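Local coordinates for cell wall surface anchor family protein (Streptococcus agalactiae serogroup V, PDB 3TW0), which is the adhesive tip pilin GBS104 of the pilus, here the piece carrying its magnesium-binding von Willebrand factor A domain, and probably attaches the bacterium to host tissue, at residues E154-Q159 with K316-F321; F144-L149 with T306-G311; F341-S346 with E350-V355; V13-D18 with E39-L44. The protein carries 2 engineered substitutions. All blocks are in the same frame, centred on the assembly; numbering follows the deposited sequence.

Interaction 1 (E154-Q159 with K316-F321)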
# COMPACT_ATOMS: atom_id res chain seq x y z
N GLU A 154 -15.45 -1.22 2.72
CA GLU A 154 -16.52 -0.34 2.31
C GLU A 154 -17.59 -1.08 1.49
O GLU A 154 -18.80 -0.95 1.78
CB GLU A 154 -15.97 0.85 1.55
CG GLU A 154 -17.03 1.74 0.91
CD GLU A 154 -16.42 2.88 0.12
OE1 GLU A 154 -15.26 2.73 -0.34
OE2 GLU A 154 -17.11 3.92 -0.04
N ILE A 155 -17.14 -1.87 0.51
CA ILE A 155 -17.98 -2.76 -0.29
C ILE A 155 -18.87 -3.67 0.60
O ILE A 155 -20.09 -3.71 0.42
CB ILE A 155 -17.12 -3.60 -1.26
CG1 ILE A 155 -16.66 -2.76 -2.46
CG2 ILE A 155 -17.88 -4.83 -1.80
CD1 ILE A 155 -15.63 -3.47 -3.26
N LEU A 156 -18.26 -4.39 1.53
CA LEU A 156 -19.01 -5.28 2.42
C LEU A 156 -20.02 -4.53 3.32
O LEU A 156 -21.17 -4.93 3.43
CB LEU A 156 -18.04 -6.11 3.25
CG LEU A 156 -17.36 -7.23 2.44
CD1 LEU A 156 -16.13 -7.74 3.14
CD2 LEU A 156 -18.34 -8.37 2.12
N GLU A 157 -19.58 -3.44 3.94
CA GLU A 157 -20.43 -2.67 4.83
C GLU A 157 -21.54 -1.95 4.09
O GLU A 157 -22.61 -1.74 4.65
CB GLU A 157 -19.60 -1.66 5.62
CG GLU A 157 -18.52 -2.32 6.43
CD GLU A 157 -18.16 -1.52 7.66
OE1 GLU A 157 -17.63 -0.39 7.52
OE2 GLU A 157 -18.44 -2.03 8.79
N THR A 158 -21.28 -1.58 2.85
CA THR A 158 -22.24 -0.88 1.99
C THR A 158 -23.23 -1.83 1.35
O THR A 158 -24.39 -1.49 1.21
CB THR A 158 -21.51 -0.16 0.82
OG1 THR A 158 -20.37 0.53 1.32
CG2 THR A 158 -22.42 0.87 0.18
N GLN A 159 -22.76 -3.01 0.94
CA GLN A 159 -23.52 -3.86 0.02
C GLN A 159 -23.92 -5.24 0.57
O GLN A 159 -24.74 -5.92 -0.04
CB GLN A 159 -22.73 -4.07 -1.28
CG GLN A 159 -22.34 -2.83 -2.05
CD GLN A 159 -21.44 -3.18 -3.23
OE1 GLN A 159 -21.47 -4.30 -3.76
NE2 GLN A 159 -20.61 -2.23 -3.64
N LYS A 316 -15.35 -6.08 12.66
CA LYS A 316 -16.56 -6.36 11.87
C LYS A 316 -16.99 -7.83 11.94
O LYS A 316 -18.11 -8.18 11.54
CB LYS A 316 -16.41 -5.93 10.41
CG LYS A 316 -16.22 -4.43 10.18
CD LYS A 316 -17.17 -3.58 11.01
CE LYS A 316 -16.72 -2.14 10.99
NZ LYS A 316 -17.40 -1.28 11.99
N GLY A 317 -16.09 -8.67 12.43
CA GLY A 317 -16.39 -10.05 12.76
C GLY A 317 -16.53 -10.94 11.55
O GLY A 317 -17.17 -11.99 11.65
N TYR A 318 -15.95 -10.56 10.41
CA TYR A 318 -15.95 -11.48 9.27
C TYR A 318 -14.57 -12.08 9.02
O TYR A 318 -13.64 -11.80 9.76
CB TYR A 318 -16.59 -10.90 8.02
CG TYR A 318 -16.09 -9.57 7.57
CD1 TYR A 318 -14.82 -9.44 7.02
CD2 TYR A 318 -16.91 -8.43 7.64
CE1 TYR A 318 -14.37 -8.22 6.59
CE2 TYR A 318 -16.46 -7.20 7.19
CZ TYR A 318 -15.19 -7.11 6.68
OH TYR A 318 -14.71 -5.90 6.25
N ASP A 319 -14.45 -12.91 7.98
CA ASP A 319 -13.20 -13.62 7.76
C ASP A 319 -12.24 -12.89 6.84
O ASP A 319 -12.65 -12.33 5.85
CB ASP A 319 -13.47 -15.01 7.19
CG ASP A 319 -14.13 -15.90 8.20
OD1 ASP A 319 -13.48 -16.22 9.21
OD2 ASP A 319 -15.31 -16.24 7.99
N ILE A 320 -10.96 -12.93 7.16
CA ILE A 320 -9.97 -12.41 6.23
C ILE A 320 -8.88 -13.45 6.04
O ILE A 320 -8.19 -13.83 7.01
CB ILE A 320 -9.39 -11.02 6.64
CG1 ILE A 320 -10.52 -9.99 6.91
CG2 ILE A 320 -8.45 -10.51 5.52
CD1 ILE A 320 -10.88 -9.82 8.39
N PHE A 321 -8.76 -13.92 4.80
CA PHE A 321 -7.74 -14.88 4.44
C PHE A 321 -6.70 -14.21 3.55
O PHE A 321 -7.06 -13.52 2.59
CB PHE A 321 -8.34 -16.08 3.67
CG PHE A 321 -9.40 -16.85 4.43
CD1 PHE A 321 -9.69 -16.57 5.76
CD2 PHE A 321 -10.12 -17.86 3.80
CE1 PHE A 321 -10.68 -17.30 6.46
CE2 PHE A 321 -11.10 -18.59 4.49
CZ PHE A 321 -11.37 -18.30 5.83

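Interaction 2 (F144-L149 with T306-G311)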
# COMPACT_ATOMS: atom_id res chain seq x y z
N PHE A 144 -0.23 -0.00 -1.64
CA PHE A 144 -1.02 0.75 -0.67
C PHE A 144 -2.11 -0.20 -0.16
O PHE A 144 -3.29 -0.02 -0.43
CB PHE A 144 -1.65 1.99 -1.33
CG PHE A 144 -2.09 3.04 -0.34
CD1 PHE A 144 -2.10 2.79 1.03
CD2 PHE A 144 -2.56 4.27 -0.80
CE1 PHE A 144 -2.51 3.78 1.93
CE2 PHE A 144 -2.97 5.27 0.10
CZ PHE A 144 -2.93 5.04 1.46
N THR A 145 -1.68 -1.26 0.50
CA THR A 145 -2.58 -2.21 1.14
C THR A 145 -3.69 -1.59 1.99
O THR A 145 -4.84 -2.03 1.90
CB THR A 145 -1.75 -3.26 1.94
OG1 THR A 145 -0.89 -3.95 1.01
CG2 THR A 145 -2.65 -4.30 2.61
N GLN A 146 -3.37 -0.58 2.80
CA GLN A 146 -4.37 -0.00 3.69
C GLN A 146 -5.58 0.50 2.90
O GLN A 146 -6.73 0.19 3.22
CB GLN A 146 -3.80 1.14 4.51
CG GLN A 146 -4.81 1.79 5.49
CD GLN A 146 -4.17 2.81 6.38
OE1 GLN A 146 -2.98 3.10 6.23
NE2 GLN A 146 -4.93 3.36 7.32
N LYS A 147 -5.31 1.27 1.85
CA LYS A 147 -6.38 1.78 1.00
C LYS A 147 -7.23 0.68 0.41
O LYS A 147 -8.44 0.81 0.36
CB LYS A 147 -5.77 2.64 -0.14
CG LYS A 147 -6.80 3.43 -0.91
CD LYS A 147 -6.11 4.15 -2.09
CE LYS A 147 -6.74 5.50 -2.38
NZ LYS A 147 -8.15 5.43 -2.62
N ALA A 148 -6.60 -0.38 -0.10
CA ALA A 148 -7.35 -1.53 -0.63
C ALA A 148 -8.23 -2.21 0.44
O ALA A 148 -9.36 -2.63 0.16
CB ALA A 148 -6.42 -2.54 -1.25
N LEU A 149 -7.70 -2.36 1.65
CA LEU A 149 -8.51 -2.95 2.75
C LEU A 149 -9.74 -2.10 3.03
O LEU A 149 -10.85 -2.63 3.19
CB LEU A 149 -7.66 -3.13 4.02
CG LEU A 149 -6.64 -4.27 3.94
CD1 LEU A 149 -5.54 -4.18 5.06
CD2 LEU A 149 -7.38 -5.58 4.02
N THR A 306 -1.61 -2.50 9.92
CA THR A 306 -2.10 -3.48 10.92
C THR A 306 -3.02 -2.80 11.95
O THR A 306 -4.10 -3.31 12.27
CB THR A 306 -0.92 -4.19 11.65
OG1 THR A 306 -0.08 -4.83 10.68
CG2 THR A 306 -1.41 -5.27 12.64
N LEU A 307 -2.60 -1.63 12.41
CA LEU A 307 -3.39 -0.86 13.34
C LEU A 307 -4.71 -0.46 12.71
O LEU A 307 -5.78 -0.56 13.33
CB LEU A 307 -2.60 0.35 13.85
CG LEU A 307 -1.42 0.12 14.80
CD1 LEU A 307 -0.58 1.39 14.88
CD2 LEU A 307 -1.88 -0.35 16.22
N TYR A 308 -4.68 -0.04 11.45
CA TYR A 308 -5.92 0.28 10.79
C TYR A 308 -6.79 -0.97 10.66
O TYR A 308 -8.00 -0.92 10.90
CB TYR A 308 -5.71 0.90 9.40
CG TYR A 308 -6.99 0.78 8.63
CD1 TYR A 308 -8.00 1.72 8.77
CD2 TYR A 308 -7.22 -0.34 7.85
CE1 TYR A 308 -9.21 1.57 8.11
CE2 TYR A 308 -8.43 -0.51 7.18
CZ TYR A 308 -9.41 0.45 7.31
OH TYR A 308 -10.59 0.24 6.63
N PHE A 309 -6.17 -2.08 10.27
CA PHE A 309 -6.89 -3.35 10.11
C PHE A 309 -7.57 -3.72 11.43
O PHE A 309 -8.78 -3.97 11.48
CB PHE A 309 -5.93 -4.46 9.68
CG PHE A 309 -6.58 -5.81 9.48
CD1 PHE A 309 -7.14 -6.16 8.23
CD2 PHE A 309 -6.65 -6.73 10.53
CE1 PHE A 309 -7.77 -7.41 8.06
CE2 PHE A 309 -7.27 -7.97 10.36
CZ PHE A 309 -7.81 -8.32 9.13
N ASN A 310 -6.78 -3.72 12.51
CA ASN A 310 -7.27 -4.14 13.81
C ASN A 310 -8.29 -3.18 14.42
O ASN A 310 -9.12 -3.58 15.21
CB ASN A 310 -6.10 -4.36 14.79
CG ASN A 310 -5.31 -5.62 14.48
OD1 ASN A 310 -5.80 -6.53 13.82
ND2 ASN A 310 -4.06 -5.69 14.97
N GLY A 311 -8.24 -1.92 14.03
CA GLY A 311 -9.17 -0.93 14.54
C GLY A 311 -10.51 -0.90 13.82
O GLY A 311 -11.53 -0.57 14.43

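Interaction 3 (F341-S346 with E350-V355). Engineered in segment 350-355: Cys-353 (natural residue Thr).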
# COMPACT_ATOMS: atom_id res chain seq x y z
N PHE A 341 3.53 -9.69 8.82
CA PHE A 341 2.56 -8.68 8.38
C PHE A 341 1.29 -9.30 7.80
O PHE A 341 0.17 -8.91 8.18
CB PHE A 341 3.16 -7.68 7.38
CG PHE A 341 2.10 -6.79 6.78
CD1 PHE A 341 1.46 -5.84 7.56
CD2 PHE A 341 1.68 -7.00 5.47
CE1 PHE A 341 0.43 -5.05 7.00
CE2 PHE A 341 0.68 -6.22 4.91
CZ PHE A 341 0.06 -5.25 5.66
N MET A 342 1.44 -10.28 6.92
CA MET A 342 0.29 -10.91 6.33
C MET A 342 -0.58 -11.61 7.34
O MET A 342 -1.81 -11.53 7.27
CB MET A 342 0.69 -11.85 5.19
CG MET A 342 1.07 -11.10 3.90
SD MET A 342 1.64 -12.19 2.56
CE MET A 342 0.06 -12.69 1.92
N GLN A 343 0.07 -12.27 8.31
CA GLN A 343 -0.61 -12.94 9.42
C GLN A 343 -1.33 -11.90 10.25
O GLN A 343 -2.47 -12.12 10.65
CB GLN A 343 0.40 -13.70 10.30
CG GLN A 343 0.87 -15.01 9.70
CD GLN A 343 2.15 -15.57 10.35
OE1 GLN A 343 2.92 -14.86 11.00
NE2 GLN A 343 2.37 -16.87 10.17
N SER A 344 -0.65 -10.76 10.48
CA SER A 344 -1.22 -9.63 11.24
C SER A 344 -2.54 -9.09 10.68
O SER A 344 -3.36 -8.58 11.45
CB SER A 344 -0.21 -8.48 11.39
OG SER A 344 -0.26 -7.59 10.26
N ILE A 345 -2.73 -9.20 9.36
CA ILE A 345 -3.95 -8.69 8.71
C ILE A 345 -4.84 -9.82 8.13
O ILE A 345 -5.50 -9.65 7.09
CB ILE A 345 -3.62 -7.61 7.65
CG1 ILE A 345 -2.85 -8.20 6.45
CG2 ILE A 345 -2.89 -6.41 8.36
CD1 ILE A 345 -2.77 -7.25 5.17
N SER A 346 -4.81 -10.97 8.80
CA SER A 346 -5.69 -12.09 8.53
C SER A 346 -6.48 -12.36 9.80
O SER A 346 -6.07 -11.93 10.89
CB SER A 346 -4.87 -13.33 8.17
OG SER A 346 -4.01 -13.09 7.07
N GLU A 350 -3.48 -19.07 11.13
CA GLU A 350 -3.62 -20.09 10.09
C GLU A 350 -4.45 -19.64 8.88
O GLU A 350 -4.70 -20.43 7.94
CB GLU A 350 -4.19 -21.39 10.69
CG GLU A 350 -5.69 -21.33 10.99
CD GLU A 350 -6.00 -20.88 12.42
OE1 GLU A 350 -5.09 -20.38 13.13
OE2 GLU A 350 -7.17 -21.03 12.83
N ASN A 351 -4.90 -18.39 8.89
CA ASN A 351 -5.60 -17.85 7.73
C ASN A 351 -4.66 -17.07 6.82
O ASN A 351 -5.09 -16.53 5.81
CB ASN A 351 -6.83 -17.04 8.13
CG ASN A 351 -7.92 -17.91 8.75
OD1 ASN A 351 -8.25 -18.99 8.24
ND2 ASN A 351 -8.49 -17.43 9.83
N TYR A 352 -3.39 -16.99 7.21
CA TYR A 352 -2.33 -16.76 6.27
C TYR A 352 -1.82 -18.10 5.69
O TYR A 352 -1.41 -18.96 6.44
CB TYR A 352 -1.14 -15.99 6.87
CG TYR A 352 0.02 -16.05 5.90
CD1 TYR A 352 -0.08 -15.41 4.66
CD2 TYR A 352 1.18 -16.81 6.16
CE1 TYR A 352 0.94 -15.48 3.71
CE2 TYR A 352 2.24 -16.88 5.19
CZ TYR A 352 2.08 -16.22 3.96
OH TYR A 352 3.04 -16.24 2.97
N CYS A 353 -1.84 -18.26 4.37
CA CYS A 353 -1.29 -19.46 3.73
C CYS A 353 -0.37 -19.00 2.61
O CYS A 353 -0.71 -18.06 1.87
CB CYS A 353 -2.41 -20.33 3.14
SG CYS A 353 -3.75 -20.80 4.26
N ASN A 354 0.79 -19.65 2.48
CA ASN A 354 1.52 -19.54 1.22
C ASN A 354 0.64 -20.16 0.16
O ASN A 354 -0.14 -21.09 0.44
CB ASN A 354 2.88 -20.24 1.25
CG ASN A 354 3.81 -19.73 0.15
OD1 ASN A 354 3.66 -20.05 -1.06
ND2 ASN A 354 4.77 -18.89 0.56
N VAL A 355 0.72 -19.61 -1.04
CA VAL A 355 -0.03 -20.15 -2.17
C VAL A 355 0.39 -21.60 -2.44
O VAL A 355 -0.44 -22.44 -2.81
CB VAL A 355 0.12 -19.25 -3.43
CG1 VAL A 355 1.56 -19.33 -3.99
CG2 VAL A 355 -0.93 -19.63 -4.50

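Interaction 4 (V13-D18 with E39-L44)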
# COMPACT_ATOMS: atom_id res chain seq x y z
N VAL A 13 -17.98 -12.46 -0.99
CA VAL A 13 -16.53 -12.43 -0.94
C VAL A 13 -15.96 -11.23 -1.72
O VAL A 13 -16.30 -11.03 -2.90
CB VAL A 13 -15.95 -13.67 -1.59
CG1 VAL A 13 -14.42 -13.76 -1.34
CG2 VAL A 13 -16.65 -14.91 -1.08
N VAL A 14 -15.08 -10.47 -1.07
CA VAL A 14 -14.28 -9.49 -1.81
C VAL A 14 -12.87 -10.04 -1.99
O VAL A 14 -12.17 -10.34 -1.01
CB VAL A 14 -14.26 -8.11 -1.12
CG1 VAL A 14 -13.49 -7.10 -1.97
CG2 VAL A 14 -15.65 -7.61 -0.89
N VAL A 15 -12.45 -10.17 -3.26
CA VAL A 15 -11.04 -10.48 -3.55
C VAL A 15 -10.19 -9.17 -3.57
O VAL A 15 -10.54 -8.17 -4.23
CB VAL A 15 -10.85 -11.32 -4.86
CG1 VAL A 15 -9.37 -11.53 -5.13
CG2 VAL A 15 -11.53 -12.68 -4.74
N LEU A 16 -9.11 -9.19 -2.79
CA LEU A 16 -8.14 -8.12 -2.82
C LEU A 16 -6.93 -8.63 -3.57
O LEU A 16 -6.30 -9.59 -3.13
CB LEU A 16 -7.69 -7.73 -1.40
CG LEU A 16 -8.45 -6.67 -0.63
CD1 LEU A 16 -7.68 -6.27 0.63
CD2 LEU A 16 -8.72 -5.45 -1.51
N LEU A 17 -6.64 -8.01 -4.71
CA LEU A 17 -5.50 -8.42 -5.55
C LEU A 17 -4.43 -7.33 -5.63
O LEU A 17 -4.69 -6.26 -6.15
CB LEU A 17 -5.97 -8.84 -6.96
CG LEU A 17 -4.94 -9.23 -8.02
CD1 LEU A 17 -4.06 -10.38 -7.55
CD2 LEU A 17 -5.58 -9.53 -9.39
N ASP A 18 -3.25 -7.64 -5.11
CA ASP A 18 -2.05 -6.79 -5.13
C ASP A 18 -1.50 -6.81 -6.58
O ASP A 18 -1.17 -7.87 -7.13
CB ASP A 18 -1.06 -7.40 -4.11
CG ASP A 18 0.27 -6.64 -3.99
OD1 ASP A 18 0.61 -5.81 -4.86
OD2 ASP A 18 1.01 -6.92 -3.01
N GLU A 39 -4.02 -16.34 -11.26
CA GLU A 39 -4.55 -17.71 -11.36
C GLU A 39 -5.25 -18.16 -10.09
O GLU A 39 -6.31 -18.79 -10.12
CB GLU A 39 -3.45 -18.67 -11.79
CG GLU A 39 -3.08 -18.42 -13.26
CD GLU A 39 -2.01 -19.33 -13.78
OE1 GLU A 39 -1.30 -19.97 -12.96
OE2 GLU A 39 -1.87 -19.41 -15.01
N ALA A 40 -4.67 -17.78 -8.96
CA ALA A 40 -5.26 -18.10 -7.67
C ALA A 40 -6.63 -17.44 -7.56
O ALA A 40 -7.61 -18.09 -7.17
CB ALA A 40 -4.35 -17.63 -6.55
N VAL A 41 -6.71 -16.15 -7.91
CA VAL A 41 -8.00 -15.44 -7.97
C VAL A 41 -9.03 -16.14 -8.88
O VAL A 41 -10.15 -16.42 -8.47
CB VAL A 41 -7.83 -13.95 -8.38
CG1 VAL A 41 -9.21 -13.27 -8.54
CG2 VAL A 41 -6.98 -13.22 -7.38
N GLU A 42 -8.64 -16.44 -10.12
CA GLU A 42 -9.51 -17.23 -11.02
C GLU A 42 -10.08 -18.47 -10.32
O GLU A 42 -11.28 -18.77 -10.44
CB GLU A 42 -8.74 -17.68 -12.25
CG GLU A 42 -8.78 -16.68 -13.39
CD GLU A 42 -7.76 -16.96 -14.49
OE1 GLU A 42 -6.93 -17.89 -14.36
OE2 GLU A 42 -7.79 -16.23 -15.50
N LYS A 43 -9.23 -19.19 -9.59
CA LYS A 43 -9.63 -20.43 -8.91
C LYS A 43 -10.58 -20.12 -7.77
O LYS A 43 -11.54 -20.85 -7.53
CB LYS A 43 -8.42 -21.21 -8.38
CG LYS A 43 -7.99 -22.42 -9.22
CD LYS A 43 -6.65 -22.20 -9.97
CE LYS A 43 -5.43 -22.20 -9.03
NZ LYS A 43 -5.51 -23.23 -7.97
N LEU A 44 -10.33 -19.02 -7.08
CA LEU A 44 -11.20 -18.67 -5.96
C LEU A 44 -12.60 -18.26 -6.45
O LEU A 44 -13.61 -18.77 -5.97
CB LEU A 44 -10.55 -17.62 -5.06
CG LEU A 44 -11.46 -17.28 -3.90
CD1 LEU A 44 -11.43 -18.32 -2.78
CD2 LEU A 44 -11.05 -15.98 -3.40

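Interaction 1 (E154-Q159 with K316-F321)
Leu-156 and Glu-157, near the C-terminal end of helix 145-159, face Tyr-318 and Lys-316 on the turn that leads into strand 319-324, with CA atoms 9.7 Å apart for Leu-156 and Tyr-318 and 8.8 Å for Glu-157 and Lys-316. The helix here packs on the turn that feeds a strand of the central parallel sheet of the von Willebrand factor A fold, at the point where the chain passes from helix 302-312 into that strand.

At these backbone distances only side chains meet. Leu-156 sets its CD1 methyl over one face of the Tyr-318 ring as a CH-pi contact, 4.0 Å from the ring centroid and 24° off the normal. The methyl is displaced toward the hydroxyl end, so the closest ring atom is CZ, 3.7 Å from Leu-156 CD1. Tyr-318 holds CG between its own backbone N and carbonyl carbon (chi1 51°), which swings the ring out toward the helix. Leu-156 also rests on Ile-168 of strand 165-172 and Val-14 of strand 11-18.

At the exposed surface, Glu-157 reaches across Lys-316 at about a right angle. A salt bridge between Glu-157 OE2 and Lys-316 NZ is doubtful, since the model places that carboxylate oxygen too close to the lysine chain. The firmer polar link is one turn back along the helix, where Tyr-318 OH is hydrogen-bonded to Asn-153 OD1.

Interaction 2 (F144-L149 with T306-G311)
The Tyr-308 ring takes Gln-146 and Leu-149 at oblique angles, and the Phe-309 ring meets Leu-149 CD1 obliquely too, while Asn-310 OD1 lies in plane at the edge of Phe-309. Within 144-149, Lys-147 CB sits over the centre of one face of the Phe-144 ring. The amide of Gln-146 is turned 40° from the Tyr-308 ring, too far for a flat stack.

Helices 145-159 and 302-312 run side by side here, their local axes 17° from parallel and 10.1 Å apart at closest, on one flank of the von Willebrand factor A sheet. Gln-146 puts CG anti to its backbone N (chi1 -179°) and runs on extended, which carries the amide alongside the root of the tyrosine: NE2 comes within 3.3 Å of Tyr-308 CB. Leu-149, one turn further along the helix, touches both aromatic residues, its CB 4.2 Å from Tyr-308 CE2 and its CD1 4.1 Å from Phe-309 CD1. Leu-16 of strand 11-18 touches it from the sheet.

The oxygen of the Gln-146 amide, OE1, accepts a hydrogen bond from Tyr-180 N, which probably helps to set the amide's rotation in this buried place. What joins the two helices is van der Waals packing.

Interaction 3 (F341-S346 with E350-V355)
Tyr-352 is met by Met-342 at one edge of its ring and by Gln-343 near its CB, two consecutive residues of the last turn of helix 335-344, and each side chain crosses it obliquely. Met-342 brings its CE methyl to the ring edge, near the ring plane, 3.4 Å from Tyr-352 CE1. Its sulfur makes a Met-aromatic contact of oblique geometry, with SD 4.6 Å from the ring centroid and 57° off the normal. The bend at the thioether (chi3 82°) turns the methyl back to that edge. Gln-343 packs nearer the backbone, its CG 3.6 Å from Tyr-352 CB, and holds its amide nearly perpendicular to the ring.

Ser-346, two residues past the end of the helix, lies beside Asn-351, the two CB atoms 4.2 Å apart. Its hydroxyl OG donates to Met-342 O at 2.7 Å, tilted 32° from the carbonyl plane, while Ile-345 N reaches the same oxygen from the other face. Two donors therefore satisfy a carbonyl at the C-terminal end of the helix, and Ser-346 OG is also hydrogen-bonded to Thr-322 OG1 of the adjoining strand.

The contact closes the beta-alpha-beta unit of strand 319-324, helix 335-344 and strand 352-354. On the side away from Met-342, the engineered Cys-353 forms a disulfide with Cys-360 of helix 358-366. The sheet thus has helix 335-344 against one face of its edge strand and helix 358-366 against the other, while Phe-341 and Ile-345 lean on helix 302-312.

Interaction 4 (V13-D18 with E39-L44)
A beta-alpha-beta unit of the von Willebrand factor A domain supplies this contact: Val-15 and Leu-17 of strand 11-18 pack on Val-41 and Leu-44 of helix 33-48, which returns the chain to the parallel strand 55-61. Strand and helix run almost antiparallel, at 173°, with their local axes 10.1 Å apart.

Val-15 is the centre of it. Its two methyls divide the helix between them: CG1 meets Val-41 CG2 at 3.7 Å, and CG2 meets Leu-44 CD2 at 3.6 Å, Val-15 and Leu-44 sliding past each other in opposite directions. Leu-17 joins from further along the strand, its CD1 4.1 Å from Val-41 CG2, so one valine methyl of the helix is shared by two strand residues. The interface is buried and wholly aliphatic.

Just beyond Leu-17 the strand ends at Asp-18, a magnesium ligand in another model of this protein; here its OD1 is hydrogen-bonded to Ser-20 OG, and Ser-20 does bind the ion, as in the DxSxS motif of metal-ion-dependent adhesion sites. The alternate residues Val-14 and Leu-16 point to the other face of the sheet, onto helix 145-159, leaving strand 11-18 sandwiched between two helices and flanked by strands 55-61 and 165-172.

How the interactions relate
Helix 145-159 ties interactions 1 and 2 together, their centres 13 Å apart, and it reaches interaction 4 through the other face of strand 11-18, where Ile-155 CG2 lies 3.7 Å from Val-14 CG2. Interactions 2 and 3 meet at a probable hydrogen bond of 2.8 Å between Thr-306 OG1 and Ser-344 OG. Interactions 1 and 3 use neighbouring strands of the sheet that interaction 4 also reaches. The magnesium ion is held by Ser-20, Ser-22 and Thr-143. Of the contact residues, the side chain of Met-342 is about 10 Å from the ion, that of Leu-17 about 11 Å and that of Gln-146 about 13 Å. Interaction 1 lies away from that site.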